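Local coordinates for protein D-aminopeptidase (PDB 5TZB) that is a beta-aminopeptidase of peptidase family S58, an Ntn-type hydrolase that probably releases N-terminal beta-amino acids from peptides, at residues 65-71 against 110-115. Sequence-based numbering, arbitrary orientation.
Sequences TGVTVIE and PIAYTN
Ile70 and Ile111 sit side by side as a hydrogen-bonded pair, both side chains on the same face of the sheet, in an antiparallel ladder inside the layered alpha/beta core of this Ntn-type hydrolase, where strand 63-71 runs between strands 48-56 and 111-115. Their backbones are bonded both ways, Ile70 N to Ile111 O at 2.7 Å and Ile111 N to Ile70 O at 2.9 Å. Thr68 and Tyr113 form the next hydrogen-bonded pair, and Val69 with Ala112 is the non-hydrogen-bonded pair between them.

Ile70 reaches outward from this pair, its CB 4.1 Å from Ile111 CB. CG1 stands beside the backbone N (chi1 -51°) and passes near the carbonyl oxygen of Ile111; chi2 is extended, and carries CD1 obliquely to the phenol end of Tyr113, 4.2 Å from its CZ. That same CD1 also brushes Ile111 CG2. Tyr113 OH itself is hydrogen-bonded to Leu217 O and Thr263 OG1, so the ring is held at its far end by the second sheet, whose strands 213-220 and 260-266 cover this face.

On the other face, Val69 CG1 packs on Ala112 CB at 4.1 Å, with helix 163-172 closing over Val69.

Toward Thr65 the ladder changes character. Gly66, with backbone angles that suit a glycine, presents its O to a side chain: Thr114 OG1, anti to its own backbone N, donates to it at 2.8 Å, tilted 27° from the carbonyl plane. One residue further, side chain meets side chain, Thr65 and Asn115 crossing at about a right angle. Thr65 OG1 has a second partner in Asp150. Asn115 ND2 donates to Thr65 OG1 at 2.8 Å, the hydroxyl oxygen lying somewhat out of the amide plane and the N-H...O angle bent to 147°.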
ATOM      1  N   THR C  65     -24.004  20.905  12.368  1.00 30.06           N
ATOM      2  CA  THR C  65     -22.805  20.090  12.432  1.00 29.03           C
ATOM      3  C   THR C  65     -22.588  19.592  13.854  1.00 28.01           C
ATOM      4  O   THR C  65     -23.472  19.705  14.697  1.00 28.61           O
ATOM      5  CB  THR C  65     -21.556  20.887  11.954  1.00 20.64           C
ATOM      6  OG1 THR C  65     -20.452  19.998  11.774  1.00 19.80           O
ATOM      7  CG2 THR C  65     -21.182  21.977  12.947  1.00 26.13           C
ATOM      8  N   GLY C  66     -21.412  19.033  14.115  1.00 27.22           N
ATOM      9  CA  GLY C  66     -21.104  18.546  15.441  1.00 25.09           C
ATOM     10  C   GLY C  66     -19.962  17.555  15.439  1.00 23.38           C
ATOM     11  O   GLY C  66     -19.161  17.492  14.504  1.00 21.33           O
ATOM     12  N   VAL C  67     -19.887  16.769  16.503  1.00 23.47           N
ATOM     13  CA  VAL C  67     -18.827  15.806  16.627  1.00 23.63           C
ATOM     14  C   VAL C  67     -19.352  14.547  17.326  1.00 23.79           C
ATOM     15  O   VAL C  67     -20.154  14.627  18.259  1.00 23.32           O
ATOM     16  CB  VAL C  67     -17.598  16.431  17.369  1.00 23.00           C
ATOM     17  CG1 VAL C  67     -18.025  17.128  18.631  1.00 24.18           C
ATOM     18  CG2 VAL C  67     -16.531  15.392  17.660  1.00 22.04           C
ATOM     19  N   THR C  68     -18.919  13.389  16.832  1.00 23.87           N
ATOM     20  CA  THR C  68     -19.204  12.104  17.461  1.00 22.65           C
ATOM     21  C   THR C  68     -17.912  11.476  17.946  1.00 22.61           C
ATOM     22  O   THR C  68     -16.902  11.520  17.240  1.00 22.16           O
ATOM     23  CB  THR C  68     -19.893  11.139  16.489  1.00 21.16           C
ATOM     24  OG1 THR C  68     -21.173  11.667  16.133  1.00 20.69           O
ATOM     25  CG2 THR C  68     -20.080   9.767  17.129  1.00 20.37           C
ATOM     26  N   VAL C  69     -17.923  10.905  19.151  1.00 22.75           N
ATOM     27  CA  VAL C  69     -16.733  10.233  19.656  1.00 22.11           C
ATOM     28  C   VAL C  69     -17.010   8.768  19.932  1.00 20.87           C
ATOM     29  O   VAL C  69     -18.122   8.379  20.317  1.00 20.45           O
ATOM     30  CB  VAL C  69     -16.176  10.887  20.944  1.00 23.69           C
ATOM     31  CG1 VAL C  69     -15.658  12.282  20.663  1.00 25.43           C
ATOM     32  CG2 VAL C  69     -17.220  10.918  22.017  1.00 24.61           C
ATOM     33  N   ILE C  70     -15.994   7.957  19.664  1.00 19.69           N
ATOM     34  CA  ILE C  70     -16.010   6.549  20.000  1.00 19.73           C
ATOM     35  C   ILE C  70     -14.875   6.307  20.962  1.00 20.59           C
ATOM     36  O   ILE C  70     -13.711   6.595  20.632  1.00 20.71           O
ATOM     37  CB  ILE C  70     -15.816   5.640  18.773  1.00 19.81           C
ATOM     38  CG1 ILE C  70     -16.782   5.998  17.644  1.00 19.50           C
ATOM     39  CG2 ILE C  70     -15.949   4.169  19.160  1.00 20.27           C
ATOM     40  CD1 ILE C  70     -16.417   5.318  16.334  1.00 17.78           C
ATOM     41  N   GLU C  71     -15.198   5.785  22.142  1.00 20.04           N
ATOM     42  CA  GLU C  71     -14.164   5.309  23.062  1.00 20.16           C
ATOM     43  C   GLU C  71     -13.997   3.815  22.816  1.00 18.09           C
ATOM     44  O   GLU C  71     -14.978   3.074  22.897  1.00 18.39           O
ATOM     45  CB  GLU C  71     -14.531   5.573  24.526  1.00 21.07           C
ATOM     46  CG  GLU C  71     -14.653   7.042  24.900  1.00 23.77           C
ATOM     47  CD  GLU C  71     -13.306   7.725  25.136  1.00 25.65           C
ATOM     48  OE1 GLU C  71     -12.244   7.131  24.827  1.00 26.17           O
ATOM     49  OE2 GLU C  71     -13.314   8.857  25.667  1.00 26.98           O
ATOM     50  N   PRO C 110      -9.236   7.996  21.682  1.00 16.30           N
ATOM     51  CA  PRO C 110     -10.581   7.903  21.114  1.00 15.59           C
ATOM     52  C   PRO C 110     -10.565   8.166  19.613  1.00 15.69           C
ATOM     53  O   PRO C 110      -9.568   8.647  19.059  1.00 15.38           O
ATOM     54  CB  PRO C 110     -11.360   9.020  21.812  1.00 16.33           C
ATOM     55  CG  PRO C 110     -10.544   9.418  22.971  1.00 17.98           C
ATOM     56  CD  PRO C 110      -9.123   9.069  22.692  1.00 17.17           C
ATOM     57  N   ILE C 111     -11.685   7.846  18.988  1.00 15.24           N
ATOM     58  CA  ILE C 111     -11.971   8.156  17.602  1.00 17.38           C
ATOM     59  C   ILE C 111     -13.061   9.200  17.546  1.00 18.60           C
ATOM     60  O   ILE C 111     -14.040   9.103  18.279  1.00 19.61           O
ATOM     61  CB  ILE C 111     -12.457   6.915  16.833  1.00 17.11           C
ATOM     62  CG1 ILE C 111     -11.393   5.824  16.868  1.00 17.05           C
ATOM     63  CG2 ILE C 111     -12.829   7.268  15.389  1.00 15.48           C
ATOM     64  CD1 ILE C 111     -11.948   4.447  16.522  1.00 18.54           C
ATOM     65  N   ALA C 112     -12.908  10.183  16.667  1.00 19.16           N
ATOM     66  CA  ALA C 112     -13.924  11.207  16.526  1.00 19.04           C
ATOM     67  C   ALA C 112     -14.306  11.405  15.053  1.00 18.21           C
ATOM     68  O   ALA C 112     -13.481  11.242  14.150  1.00 16.10           O
ATOM     69  CB  ALA C 112     -13.462  12.505  17.153  1.00 19.36           C
ATOM     70  N   TYR C 113     -15.593  11.668  14.832  1.00 18.89           N
ATOM     71  CA  TYR C 113     -16.130  12.072  13.539  1.00 19.31           C
ATOM     72  C   TYR C 113     -16.551  13.536  13.592  1.00 21.48           C
ATOM     73  O   TYR C 113     -17.190  13.942  14.561  1.00 23.72           O
ATOM     74  CB  TYR C 113     -17.366  11.253  13.165  1.00 19.01           C
ATOM     75  CG  TYR C 113     -17.209   9.765  12.966  1.00 18.25           C
ATOM     76  CD1 TYR C 113     -15.966   9.161  12.880  1.00 18.13           C
ATOM     77  CD2 TYR C 113     -18.340   8.963  12.843  1.00 18.64           C
ATOM     78  CE1 TYR C 113     -15.856   7.784  12.685  1.00 18.34           C
ATOM     79  CE2 TYR C 113     -18.241   7.603  12.646  1.00 18.99           C
ATOM     80  CZ  TYR C 113     -17.006   7.019  12.569  1.00 19.74           C
ATOM     81  OH  TYR C 113     -16.932   5.660  12.370  1.00 22.06           O
ATOM     82  N   THR C 114     -16.258  14.318  12.556  1.00 20.89           N
ATOM     83  CA  THR C 114     -16.804  15.676  12.478  1.00 20.98           C
ATOM     84  C   THR C 114     -16.876  16.128  11.008  1.00 16.91           C
ATOM     85  O   THR C 114     -16.827  15.298  10.118  1.00 16.46           O
ATOM     86  CB  THR C 114     -15.972  16.658  13.330  1.00 21.15           C
ATOM     87  OG1 THR C 114     -16.636  17.926  13.410  1.00 22.53           O
ATOM     88  CG2 THR C 114     -14.575  16.828  12.774  1.00 16.81           C
ATOM     89  N   ASN C 115     -17.016  17.428  10.746  1.00 17.41           N
ATOM     90  CA  ASN C 115     -17.015  17.918   9.365  1.00 20.34           C
ATOM     91  C   ASN C 115     -15.595  18.227   8.880  1.00 20.57           C
ATOM     92  O   ASN C 115     -14.680  18.330   9.693  1.00 19.77           O
ATOM     93  CB  ASN C 115     -17.891  19.162   9.227  1.00 21.09           C
ATOM     94  CG  ASN C 115     -17.300  20.367   9.936  1.00 22.00           C
ATOM     95  OD1 ASN C 115     -16.376  21.007   9.426  1.00 22.62           O
ATOM     96  ND2 ASN C 115     -17.841  20.697  11.102  1.00 21.60           N
TER